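Local coordinates for endoglucanase, glycoside hydrolase family 5 protein (Cytophaga hutchinsonii, PDB 5IHS) that probably hydrolyses internal beta-1,4-glucosidic bonds of cellulose, acting as an endoglucanase of glycoside hydrolase family 5, at residues G39-G44 with A274-Y279; D77-T82 with G302-Y307; K145-G148 with N152-Y155; E156-P161 with K172-G177. One frame throughout, in Å; residues are numbered along the deposited sequence. Where two conformers were deposited one is given.

Interaction 1: G39-G44 with A274-Y279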
loop_
_atom_site.group_PDB
_atom_site.type_symbol
_atom_site.label_atom_id
_atom_site.label_comp_id
_atom_site.label_asym_id
_atom_site.label_seq_id
_atom_site.Cartn_x
_atom_site.Cartn_y
_atom_site.Cartn_z
ATOM N N GLY A 39 -16.182 -0.337 10.955
ATOM C CA GLY A 39 -16.603 -1.626 10.426
ATOM C C GLY A 39 -15.733 -2.062 9.263
ATOM O O GLY A 39 -14.502 -2.142 9.369
ATOM N N ASN A 40 -16.376 -2.353 8.132
ATOM C CA ASN A 40 -15.678 -2.814 6.934
ATOM C C ASN A 40 -15.077 -1.674 6.119
ATOM O O ASN A 40 -14.540 -1.944 5.037
ATOM C CB ASN A 40 -16.634 -3.560 5.978
ATOM C CG ASN A 40 -17.228 -4.834 6.551
ATOM O OD1 ASN A 40 -18.430 -5.070 6.387
ATOM N ND2 ASN A 40 -16.417 -5.668 7.171
ATOM N N TYR A 41 -15.157 -0.420 6.579
ATOM C CA TYR A 41 -14.903 0.725 5.713
ATOM C C TYR A 41 -13.860 1.682 6.258
ATOM O O TYR A 41 -13.723 1.885 7.465
ATOM C CB TYR A 41 -16.199 1.499 5.457
ATOM C CG TYR A 41 -17.162 0.649 4.669
ATOM C CD1 TYR A 41 -17.020 0.525 3.299
ATOM C CD2 TYR A 41 -18.163 -0.079 5.297
ATOM C CE1 TYR A 41 -17.857 -0.279 2.558
ATOM C CE2 TYR A 41 -19.005 -0.892 4.568
ATOM C CZ TYR A 41 -18.852 -0.986 3.194
ATOM O OH TYR A 41 -19.686 -1.789 2.450
ATOM N N MET A 42 -13.148 2.305 5.333
ATOM C CA MET A 42 -12.319 3.456 5.645
ATOM C C MET A 42 -13.152 4.708 5.407
ATOM O O MET A 42 -13.767 4.860 4.345
ATOM C CB MET A 42 -11.085 3.472 4.745
ATOM C CG MET A 42 -9.936 4.281 5.296
ATOM S SD MET A 42 -8.401 4.041 4.376
ATOM C CE MET A 42 -8.851 4.769 2.813
ATOM N N VAL A 43 -13.163 5.600 6.397
ATOM C CA VAL A 43 -13.986 6.802 6.383
ATOM C C VAL A 43 -13.096 8.008 6.643
ATOM O O VAL A 43 -11.967 7.884 7.132
ATOM C CB VAL A 43 -15.142 6.723 7.402
ATOM C CG1 VAL A 43 -16.076 5.566 7.036
ATOM C CG2 VAL A 43 -14.615 6.565 8.815
ATOM N N GLY A 44 -13.604 9.182 6.262
ATOM C CA GLY A 44 -12.907 10.432 6.454
ATOM C C GLY A 44 -13.612 11.321 7.477
ATOM O O GLY A 44 -14.762 11.103 7.855
ATOM N N ALA A 274 -16.982 -2.565 -5.398
ATOM C CA ALA A 274 -18.248 -2.892 -4.747
ATOM C C ALA A 274 -18.148 -2.766 -3.234
ATOM O O ALA A 274 -19.143 -2.440 -2.573
ATOM C CB ALA A 274 -18.679 -4.309 -5.127
ATOM N N HIS A 275 -16.966 -3.023 -2.676
ATOM C CA HIS A 275 -16.719 -3.006 -1.238
ATOM C C HIS A 275 -15.920 -1.791 -0.790
ATOM O O HIS A 275 -15.538 -1.705 0.376
ATOM C CB HIS A 275 -16.031 -4.304 -0.818
ATOM C CG HIS A 275 -16.900 -5.494 -1.027
ATOM N ND1 HIS A 275 -17.893 -5.838 -0.133
ATOM C CD2 HIS A 275 -17.011 -6.348 -2.070
ATOM C CE1 HIS A 275 -18.537 -6.897 -0.591
ATOM N NE2 HIS A 275 -18.022 -7.226 -1.761
ATOM N N LYS A 276 -15.672 -0.847 -1.695
ATOM C CA LYS A 276 -14.930 0.371 -1.385
ATOM C C LYS A 276 -13.575 0.063 -0.739
ATOM O O LYS A 276 -13.147 0.734 0.208
ATOM C CB LYS A 276 -15.770 1.327 -0.530
ATOM C CG LYS A 276 -17.090 1.683 -1.193
ATOM C CD LYS A 276 -17.958 2.539 -0.307
ATOM C CE LYS A 276 -19.292 2.904 -0.964
ATOM N NZ LYS A 276 -19.878 1.871 -1.851
ATOM N N ILE A 277 -12.874 -0.924 -1.297
ATOM C CA ILE A 277 -11.553 -1.333 -0.820
ATOM C C ILE A 277 -10.484 -0.588 -1.614
ATOM O O ILE A 277 -10.472 -0.617 -2.852
ATOM C CB ILE A 277 -11.370 -2.857 -0.942
ATOM C CG1 ILE A 277 -12.395 -3.578 -0.059
ATOM C CG2 ILE A 277 -9.944 -3.248 -0.559
ATOM C CD1 ILE A 277 -12.435 -5.100 -0.254
ATOM N N SER A 278 -9.581 0.081 -0.898
ATOM C CA SER A 278 -8.507 0.826 -1.534
ATOM C C SER A 278 -7.474 -0.124 -2.138
ATOM O O SER A 278 -7.266 -1.243 -1.650
ATOM C CB SER A 278 -7.826 1.713 -0.493
ATOM O OG SER A 278 -8.681 2.742 -0.004
ATOM N N TYR A 279 -6.792 0.350 -3.188
ATOM C CA TYR A 279 -5.854 -0.512 -3.900
ATOM C C TYR A 279 -4.673 0.240 -4.507
ATOM O O TYR A 279 -4.816 1.359 -5.001
ATOM C CB TYR A 279 -6.575 -1.374 -4.943
ATOM C CG TYR A 279 -7.435 -0.730 -6.020
ATOM C CD1 TYR A 279 -6.867 -0.179 -7.168
ATOM C CD2 TYR A 279 -8.820 -0.792 -5.957
ATOM C CE1 TYR A 279 -7.639 0.304 -8.199
ATOM C CE2 TYR A 279 -9.611 -0.310 -7.000
ATOM C CZ TYR A 279 -9.013 0.224 -8.122
ATOM O OH TYR A 279 -9.827 0.685 -9.148
HETATM O O HOH W 1 -15.590 -3.315 2.632
HETATM O O HOH W 2 -12.608 -0.732 2.972
HETATM O O HOH W 3 -18.026 -4.598 2.378
HETATM O O HOH W 4 -14.071 2.302 2.567
#
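Tyr41 and Lys276 touch where an N-terminal beta hairpin (strands 35-38 and 41-44) meets the base of the TIM barrel, at the turn between helix 262-274 and the last barrel strand. The direct contacts are few van der Waals touches, carbon against carbon or oxygen, with no direct hydrogen bond. Tyr41 CE1 lies 4.0 Å from Lys276 CD, the two side chains running past each other at a slant, and 3.5 Å from His275 O. A lysine suits this outer position because its long methylene chain lines the tyrosine ring while the ammonium group extends beyond it. Lys276 also has positive phi, as C-prime residue of the Schellman motif that ends the helix. Deeper in, Met42 is extended through its first two torsions and bent at the third (66°); in the conformer given, CE comes 3.5 Å from Ser278 OG, a doubtful touch because a second conformer exists. A flexible thioether is compatible with this buried place near Phe245; the serine hydroxyl is engaged with Leu52 N.

Water supplies the polar links. Water 1 lies between Asn40 O and His275 O, 2.8 Å from the latter, and water 2 similarly spans Asn40 O and Lys276 O. Water 4 accepts from Met42 N at 2.9 Å and can donate to Lys276 O. Waters 1, 2 and 4 have more possible acceptors than two protons can serve, so these donations need not coincide. Furthest out, water 3 joins the two rings, lying in the imidazole plane 2.8 Å from His275 ND1 and 3.3 Å from Tyr41 OH.

Interaction 2: D77-T82 with G302-Y307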
loop_
_atom_site.group_PDB
_atom_site.type_symbol
_atom_site.label_atom_id
_atom_site.label_comp_id
_atom_site.label_asym_id
_atom_site.label_seq_id
_atom_site.Cartn_x
_atom_site.Cartn_y
_atom_site.Cartn_z
ATOM N N ASP A 77 -0.486 14.151 -10.860
ATOM C CA ASP A 77 -1.005 14.995 -11.931
ATOM C C ASP A 77 -1.383 14.197 -13.171
ATOM O O ASP A 77 -2.379 14.513 -13.828
ATOM C CB ASP A 77 0.027 16.033 -12.359
ATOM C CG ASP A 77 0.291 17.095 -11.312
ATOM O OD1 ASP A 77 -0.486 17.224 -10.338
ATOM O OD2 ASP A 77 1.291 17.825 -11.489
ATOM N N ASP A 78 -0.589 13.193 -13.532
ATOM C CA ASP A 78 -0.821 12.429 -14.753
ATOM C C ASP A 78 -1.507 11.094 -14.497
ATOM O O ASP A 78 -2.377 10.693 -15.273
ATOM C CB ASP A 78 0.497 12.195 -15.502
ATOM C CG ASP A 78 0.284 11.483 -16.819
ATOM O OD1 ASP A 78 -0.252 12.118 -17.749
ATOM O OD2 ASP A 78 0.616 10.281 -16.907
ATOM N N TRP A 79 -1.119 10.379 -13.448
ATOM C CA TRP A 79 -1.752 9.106 -13.143
ATOM C C TRP A 79 -2.990 9.254 -12.258
ATOM O O TRP A 79 -3.727 8.281 -12.091
ATOM C CB TRP A 79 -0.753 8.134 -12.486
ATOM C CG TRP A 79 0.303 7.612 -13.426
ATOM C CD1 TRP A 79 1.108 8.343 -14.253
ATOM C CD2 TRP A 79 0.663 6.243 -13.629
ATOM N NE1 TRP A 79 1.943 7.517 -14.961
ATOM C CE2 TRP A 79 1.681 6.220 -14.604
ATOM C CE3 TRP A 79 0.203 5.036 -13.100
ATOM C CZ2 TRP A 79 2.245 5.033 -15.062
ATOM C CZ3 TRP A 79 0.772 3.863 -13.563
ATOM C CH2 TRP A 79 1.771 3.876 -14.534
ATOM N N LYS A 80 -3.218 10.423 -11.664
ATOM C CA LYS A 80 -4.374 10.655 -10.793
ATOM C C LYS A 80 -4.357 9.736 -9.571
ATOM O O LYS A 80 -5.406 9.340 -9.064
ATOM C CB LYS A 80 -5.702 10.565 -11.553
ATOM C CG LYS A 80 -5.728 11.360 -12.859
ATOM C CD LYS A 80 -5.384 12.836 -12.700
ATOM C CE LYS A 80 -5.485 13.551 -14.044
ATOM N NZ LYS A 80 -5.070 14.970 -13.981
ATOM N N CYS A 81 -3.169 9.439 -9.054
ATOM C CA CYS A 81 -3.080 8.719 -7.787
ATOM C C CYS A 81 -3.590 9.574 -6.633
ATOM O O CYS A 81 -3.221 10.747 -6.499
ATOM C CB CYS A 81 -1.628 8.352 -7.482
ATOM S SG CYS A 81 -0.901 7.107 -8.517
ATOM N N THR A 82 -4.383 8.957 -5.755
ATOM C CA THR A 82 -4.749 9.569 -4.485
ATOM C C THR A 82 -3.938 9.020 -3.317
ATOM O O THR A 82 -4.057 9.540 -2.197
ATOM C CB THR A 82 -6.248 9.436 -4.228
ATOM O OG1 THR A 82 -6.595 8.050 -4.261
ATOM C CG2 THR A 82 -7.056 10.213 -5.262
ATOM N N GLY A 302 9.802 11.000 -13.862
ATOM C CA GLY A 302 8.434 10.955 -14.341
ATOM C C GLY A 302 8.343 11.450 -15.776
ATOM O O GLY A 302 9.307 11.398 -16.534
ATOM N N GLY A 303 7.165 11.937 -16.147
ATOM C CA GLY A 303 6.949 12.420 -17.499
ATOM C C GLY A 303 6.763 11.341 -18.540
ATOM O O GLY A 303 6.902 11.617 -19.736
ATOM N N TRP A 304 6.413 10.128 -18.128
ATOM C CA TRP A 304 6.410 8.970 -19.015
ATOM C C TRP A 304 5.306 9.083 -20.058
ATOM O O TRP A 304 4.120 9.215 -19.723
ATOM C CB TRP A 304 6.223 7.710 -18.181
ATOM C CG TRP A 304 7.168 7.634 -17.023
ATOM C CD1 TRP A 304 8.522 7.743 -17.058
ATOM C CD2 TRP A 304 6.814 7.439 -15.655
ATOM N NE1 TRP A 304 9.040 7.636 -15.789
ATOM C CE2 TRP A 304 8.007 7.434 -14.909
ATOM C CE3 TRP A 304 5.601 7.261 -14.992
ATOM C CZ2 TRP A 304 8.011 7.277 -13.527
ATOM C CZ3 TRP A 304 5.610 7.104 -13.628
ATOM C CH2 TRP A 304 6.807 7.095 -12.913
ATOM N N ALA A 305 5.702 9.026 -21.323
ATOM C CA ALA A 305 4.773 9.083 -22.432
ATOM C C ALA A 305 4.239 7.683 -22.700
ATOM O O ALA A 305 4.653 6.701 -22.081
ATOM C CB ALA A 305 5.461 9.675 -23.660
ATOM N N ASP A 306 3.300 7.580 -23.634
ATOM C CA ASP A 306 2.676 6.287 -23.884
ATOM C C ASP A 306 3.707 5.215 -24.208
ATOM O O ASP A 306 3.584 4.076 -23.741
ATOM C CB ASP A 306 1.643 6.419 -24.991
ATOM C CG ASP A 306 0.399 7.151 -24.527
ATOM O OD1 ASP A 306 0.222 7.326 -23.292
ATOM O OD2 ASP A 306 -0.415 7.525 -25.389
ATOM N N TYR A 307 4.738 5.562 -24.984
ATOM C CA TYR A 307 5.752 4.584 -25.362
ATOM C C TYR A 307 6.643 4.172 -24.196
ATOM O O TYR A 307 7.415 3.210 -24.325
ATOM C CB TYR A 307 6.620 5.145 -26.493
ATOM C CG TYR A 307 5.973 5.204 -27.868
ATOM C CD1 TYR A 307 4.717 4.660 -28.119
ATOM C CD2 TYR A 307 6.635 5.812 -28.924
ATOM C CE1 TYR A 307 4.144 4.717 -29.385
ATOM C CE2 TYR A 307 6.074 5.862 -30.191
ATOM C CZ TYR A 307 4.825 5.309 -30.418
ATOM O OH TYR A 307 4.247 5.352 -31.672
HETATM O O HOH W 5 2.822 8.701 -17.414
#
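Trp79 and Trp304 set their indoles almost perpendicular, with planes at 84° and the five-membered ring of Trp79 centred 5.7 Å from the six-membered ring of Trp304. They join the loop between helix 69-77 and strand 83-89 of the TIM barrel to the long loop before helix 311-329. Trp79 NE1 comes to the edge of the Trp304 ring, near its plane, 3.7 Å from CE3, and Trp79 CZ2 lies 4.0 Å from that atom. The offset leaves the Trp79 N-H to water 5, which accepts it at 2.9 Å and donates to Asp78 OD2 and to Trp304 O. CG of Asp78, anti to the backbone N (chi1 -176°), carries the carboxylate round to this water. Gly302 CA lies 3.5 Å above one face of Trp304, towards the rim; a side chain at its backbone angles would collide with the preceding carbonyl oxygen, which explains the glycine. A phenylalanine in place of Trp79 has no indole N-H, and would probably leave water 5 without its donor and the edge of Trp304 poorly covered. Around the pair, Trp74 of helix 69-77 meets Trp304 edge-to-face, Arg317 of helix 311-329 pairs with Asp78, and Met55 of strand 53-57 lies against Trp79.

Interaction 3: K145-G148 with N152-Y155; sequences KKYG and NIIY
Tyr147 and Ile153 pack across the short loop that leads from helix 133-147 to strand 153-156, the return half of a beta-alpha-beta crossover of the TIM barrel. The tyrosine can be followed outward. Its CB does most of the touching: Ile153 CG1 is 3.8 Å from it, and CD1 lies as near. Isoleucine suits the place because its longer branch, with CG1 beside the backbone N (chi1 -49°) and CD1 folded back by a second torsion near -63°, reaches the helix end, while the other branch is left for the strand. At CG of Tyr147 only Ile153 CD1 remains in touch, 4.1 Å off, since the ring then leads away from the strand and crosses the isoleucine at about a right angle. One face of the ring is covered within its own helix by Lys146 CG, 3.7 Å above its centre. At the tip, Tyr147 OH is hydrogen-bonded to Asn111 OD1 and receives a weak second bond from Lys146 NZ at 3.4 Å, so the buried hydroxyl is satisfied.

The second branch of Ile153 serves Tyr155, two residues on: CG2 stands 3.5 Å above one face of that ring, towards its rim. Tyr155 in turn extends its OH to within 4.2 Å of Gly148 CA, and the hydroxyl itself bonds to Asp186 OD2. Helix 99-116 packs alongside, Met107 and Val110 touching Tyr147 and Val110 also touching Ile153, while Val120 and Ile122 of strand 119-125 adjoin Ile153.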
loop_
_atom_site.group_PDB
_atom_site.type_symbol
_atom_site.label_atom_id
_atom_site.label_comp_id
_atom_site.label_asym_id
_atom_site.label_seq_id
_atom_site.Cartn_x
_atom_site.Cartn_y
_atom_site.Cartn_z
ATOM N N LYS A 145 6.781 9.845 15.394
ATOM C CA LYS A 145 7.154 11.079 16.082
ATOM C C LYS A 145 7.244 12.239 15.099
ATOM O O LYS A 145 6.828 13.362 15.407
ATOM C CB LYS A 145 8.471 10.890 16.833
ATOM C CG LYS A 145 8.847 12.097 17.701
ATOM C CD LYS A 145 10.072 11.839 18.576
ATOM C CE LYS A 145 10.354 13.030 19.490
ATOM N NZ LYS A 145 11.551 12.847 20.367
ATOM N N LYS A 146 7.785 11.992 13.911
ATOM C CA LYS A 146 7.960 13.072 12.948
ATOM C C LYS A 146 6.648 13.449 12.273
ATOM O O LYS A 146 6.359 14.639 12.096
ATOM C CB LYS A 146 8.992 12.672 11.899
ATOM C CG LYS A 146 9.235 13.764 10.856
ATOM C CD LYS A 146 10.480 13.504 10.031
ATOM C CE LYS A 146 10.801 14.672 9.088
ATOM N NZ LYS A 146 11.842 14.301 8.103
ATOM N N TYR A 147 5.848 12.461 11.882
ATOM C CA TYR A 147 4.694 12.700 11.027
ATOM C C TYR A 147 3.360 12.487 11.737
ATOM O O TYR A 147 2.311 12.550 11.086
ATOM C CB TYR A 147 4.787 11.803 9.793
ATOM C CG TYR A 147 5.992 12.082 8.916
ATOM C CD1 TYR A 147 6.077 13.252 8.185
ATOM C CD2 TYR A 147 7.035 11.177 8.813
ATOM C CE1 TYR A 147 7.165 13.511 7.363
ATOM C CE2 TYR A 147 8.126 11.424 8.002
ATOM C CZ TYR A 147 8.193 12.597 7.281
ATOM O OH TYR A 147 9.296 12.830 6.472
ATOM N N GLY A 148 3.372 12.263 13.054
ATOM C CA GLY A 148 2.182 11.800 13.746
ATOM C C GLY A 148 0.978 12.712 13.645
ATOM O O GLY A 148 -0.161 12.240 13.686
ATOM N N ASN A 152 -2.005 12.719 6.044
ATOM C CA ASN A 152 -1.646 11.967 4.844
ATOM C C ASN A 152 -1.161 10.551 5.145
ATOM O O ASN A 152 -1.125 9.728 4.227
ATOM C CB ASN A 152 -0.499 12.679 4.121
ATOM C CG ASN A 152 -0.773 14.142 3.872
ATOM O OD1 ASN A 152 -0.944 14.922 4.817
ATOM N ND2 ASN A 152 -0.756 14.545 2.597
ATOM N N ILE A 153 -0.732 10.278 6.374
ATOM C CA ILE A 153 0.068 9.092 6.686
ATOM C C ILE A 153 -0.811 7.872 6.922
ATOM O O ILE A 153 -1.746 7.913 7.728
ATOM C CB ILE A 153 0.919 9.343 7.941
ATOM C CG1 ILE A 153 1.686 10.677 7.883
ATOM C CG2 ILE A 153 1.813 8.130 8.226
ATOM C CD1 ILE A 153 2.687 10.758 6.786
ATOM N N ILE A 154 -0.431 6.760 6.292
ATOM C CA ILE A 154 -0.940 5.417 6.560
ATOM C C ILE A 154 0.279 4.533 6.818
ATOM O O ILE A 154 1.246 4.573 6.051
ATOM C CB ILE A 154 -1.738 4.887 5.346
ATOM C CG1 ILE A 154 -2.930 5.805 5.037
ATOM C CG2 ILE A 154 -2.188 3.446 5.577
ATOM C CD1 ILE A 154 -3.511 5.592 3.652
ATOM N N TYR A 155 0.260 3.766 7.910
ATOM C CA TYR A 155 1.373 2.887 8.249
ATOM C C TYR A 155 1.060 1.457 7.826
ATOM O O TYR A 155 -0.058 0.983 8.024
ATOM C CB TYR A 155 1.646 2.897 9.752
ATOM C CG TYR A 155 1.895 4.264 10.334
ATOM C CD1 TYR A 155 3.163 4.818 10.346
ATOM C CD2 TYR A 155 0.862 4.999 10.886
ATOM C CE1 TYR A 155 3.392 6.070 10.894
ATOM C CE2 TYR A 155 1.080 6.252 11.441
ATOM C CZ TYR A 155 2.345 6.780 11.442
ATOM O OH TYR A 155 2.596 8.029 11.970
#

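Interaction 4: E156-P161 with K172-G177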
loop_
_atom_site.group_PDB
_atom_site.type_symbol
_atom_site.label_atom_id
_atom_site.label_comp_id
_atom_site.label_asym_id
_atom_site.label_seq_id
_atom_site.Cartn_x
_atom_site.Cartn_y
_atom_site.Cartn_z
ATOM N N GLU A 156 2.056 0.748 7.288
ATOM C CA GLU A 156 1.921 -0.656 6.893
ATOM C C GLU A 156 3.092 -1.404 7.530
ATOM O O GLU A 156 4.236 -1.315 7.078
ATOM C CB GLU A 156 1.866 -0.780 5.373
ATOM C CG GLU A 156 1.817 -2.222 4.894
ATOM C CD GLU A 156 1.737 -2.365 3.386
ATOM O OE1 GLU A 156 1.860 -1.352 2.660
ATOM O OE2 GLU A 156 1.532 -3.525 2.923
ATOM N N VAL A 157 2.806 -2.126 8.619
ATOM C CA VAL A 157 3.869 -2.584 9.519
ATOM C C VAL A 157 4.538 -3.894 9.128
ATOM O O VAL A 157 5.600 -4.212 9.679
ATOM C CB VAL A 157 3.373 -2.666 10.977
ATOM C CG1 VAL A 157 2.935 -1.284 11.463
ATOM C CG2 VAL A 157 2.257 -3.690 11.145
ATOM N N TYR A 158 3.970 -4.654 8.196
ATOM C CA TYR A 158 4.537 -5.966 7.849
ATOM C C TYR A 158 3.977 -6.377 6.478
ATOM O O TYR A 158 2.958 -7.062 6.407
ATOM C CB TYR A 158 4.177 -6.991 8.919
ATOM C CG TYR A 158 4.893 -8.330 8.863
ATOM C CD1 TYR A 158 5.576 -8.751 7.731
ATOM C CD2 TYR A 158 4.871 -9.177 9.966
ATOM C CE1 TYR A 158 6.210 -9.984 7.700
ATOM C CE2 TYR A 158 5.501 -10.404 9.946
ATOM C CZ TYR A 158 6.168 -10.804 8.808
ATOM O OH TYR A 158 6.808 -12.020 8.733
ATOM N N ASN A 159 4.682 -5.994 5.404
ATOM C CA ASN A 159 4.226 -6.240 4.037
ATOM C C ASN A 159 3.586 -7.614 3.827
ATOM O O ASN A 159 2.381 -7.700 3.544
ATOM C CB ASN A 159 5.420 -6.070 3.099
ATOM C CG ASN A 159 5.118 -6.502 1.679
ATOM O OD1 ASN A 159 4.088 -6.141 1.128
ATOM N ND2 ASN A 159 6.001 -7.300 1.081
ATOM N N GLU A 160 4.396 -8.675 3.919
ATOM C CA GLU A 160 3.978 -10.014 3.498
ATOM C C GLU A 160 4.585 -11.077 4.394
ATOM O O GLU A 160 5.634 -11.667 4.078
ATOM C CB GLU A 160 4.332 -10.289 2.042
ATOM C CG GLU A 160 3.327 -9.725 1.073
ATOM C CD GLU A 160 3.599 -10.108 -0.369
ATOM O OE1 GLU A 160 4.553 -10.885 -0.621
ATOM O OE2 GLU A 160 2.845 -9.654 -1.260
ATOM N N PRO A 161 3.936 -11.383 5.508
ATOM C CA PRO A 161 4.271 -12.609 6.230
ATOM C C PRO A 161 4.232 -13.802 5.277
ATOM O O PRO A 161 3.464 -13.830 4.314
ATOM C CB PRO A 161 3.177 -12.697 7.301
ATOM C CG PRO A 161 2.682 -11.275 7.466
ATOM C CD PRO A 161 2.772 -10.691 6.084
ATOM N N LYS A 172 0.407 -11.254 14.894
ATOM C CA LYS A 172 -0.378 -10.395 15.782
ATOM C C LYS A 172 0.464 -9.836 16.918
ATOM O O LYS A 172 0.415 -8.614 17.153
ATOM C CB LYS A 172 -1.646 -11.111 16.267
ATOM C CG LYS A 172 -2.590 -10.178 16.997
ATOM C CD LYS A 172 -3.841 -10.867 17.533
ATOM C CE LYS A 172 -4.805 -9.837 18.086
ATOM N NZ LYS A 172 -5.780 -10.392 19.031
ATOM N N PRO A 173 1.246 -10.640 17.654
ATOM C CA PRO A 173 2.077 -10.053 18.721
ATOM C C PRO A 173 3.092 -9.049 18.196
ATOM O O PRO A 173 3.314 -8.009 18.831
ATOM C CB PRO A 173 2.734 -11.276 19.380
ATOM C CG PRO A 173 1.882 -12.417 19.015
ATOM C CD PRO A 173 1.309 -12.115 17.667
ATOM N N TYR A 174 3.718 -9.327 17.048
ATOM C CA TYR A 174 4.621 -8.352 16.444
ATOM C C TYR A 174 3.887 -7.048 16.162
ATOM O O TYR A 174 4.364 -5.956 16.508
ATOM C CB TYR A 174 5.221 -8.910 15.144
ATOM C CG TYR A 174 5.739 -7.808 14.249
ATOM C CD1 TYR A 174 7.016 -7.285 14.422
ATOM C CD2 TYR A 174 4.943 -7.254 13.258
ATOM C CE1 TYR A 174 7.485 -6.253 13.632
ATOM C CE2 TYR A 174 5.408 -6.227 12.470
ATOM C CZ TYR A 174 6.676 -5.722 12.663
ATOM O OH TYR A 174 7.170 -4.693 11.902
ATOM N N ALA A 175 2.718 -7.147 15.528
ATOM C CA ALA A 175 1.992 -5.949 15.122
ATOM C C ALA A 175 1.532 -5.147 16.326
ATOM O O ALA A 175 1.588 -3.917 16.312
ATOM C CB ALA A 175 0.800 -6.319 14.240
ATOM N N GLU A 176 1.053 -5.826 17.361
ATOM C CA GLU A 176 0.622 -5.130 18.565
ATOM C C GLU A 176 1.760 -4.322 19.183
ATOM O O GLU A 176 1.547 -3.200 19.655
ATOM C CB GLU A 176 0.015 -6.136 19.544
ATOM C CG GLU A 176 -1.352 -6.612 19.076
ATOM C CD GLU A 176 -1.934 -7.712 19.916
ATOM O OE1 GLU A 176 -1.163 -8.549 20.441
ATOM O OE2 GLU A 176 -3.175 -7.742 20.037
ATOM N N GLY A 177 2.977 -4.875 19.196
ATOM C CA GLY A 177 4.109 -4.135 19.728
ATOM C C GLY A 177 4.414 -2.884 18.925
ATOM O O GLY A 177 4.721 -1.830 19.487
#
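Val157 and Tyr158, two successive bumps just beyond strand 153-156, fit against Tyr174 and Ala175 of helix 167-185. The valine is the smaller bump: its CG2 reaches into the shallow hollow between the tyrosine ring and the alanine methyl, 4.3 Å from Tyr174 CE2 and equally far from Ala175 CB. A small residue at Ala175 lets the valine approach the helix. Tyr158 is the larger bump. It turns its ring edge to the face of Tyr174 in an offset edge-to-face pair, with centroids 5.5 Å apart and planes at 78°. Its CD2 lies 3.8 Å from Tyr174 CD2, and its CB fills the step beside Tyr174 CE2. Pro161 CG rests 3.6 Å above the centre of one Tyr158 face, so a proline ring covers this aromatic from the loop side, while the Tyr158 hydroxyl bonds to Gln130 OE1.

Tyr174 has CG anti to the backbone N (chi1 159°), which swings the ring off the helix toward the loop, and OH donates to Val157 O at 2.8 Å. The carbonyl oxygen lies at the ring edge, in its plane, and the C=O...donor angle is 153°. A leucine in place of Tyr174 removes both ring and hydroxyl, and would probably leave Val157 O without this donor and the edge of Tyr158 without its face.

The loop continues into the Asn159-Glu160-Pro161 sequence characteristic of family 5. Val157 also packs on Val178 and Ile182 further along helix 167-185, and strand 119-125 flanks Asn159 through Asp123 and His125.

How the interactions relate
All four contacts lie in or around one TIM barrel. Interactions 3 and 4 are consecutive, meeting at strand 153-156: one packs the strand against the helix before it, the other packs the loop just after it against the helix that follows. Both are buried and largely apolar, although interaction 4 alone has a direct hydrogen bond between its segments. Interaction 1 is only partly buried, fastening the N-terminal hairpin to the barrel base chiefly through waters. Interaction 2 is buried but peripheral, joining the loop before strand 83-89 to the long loop before the last helix by crossed indoles and one water. Its centre is about 32 Å from that of interaction 4, across the chain's centre.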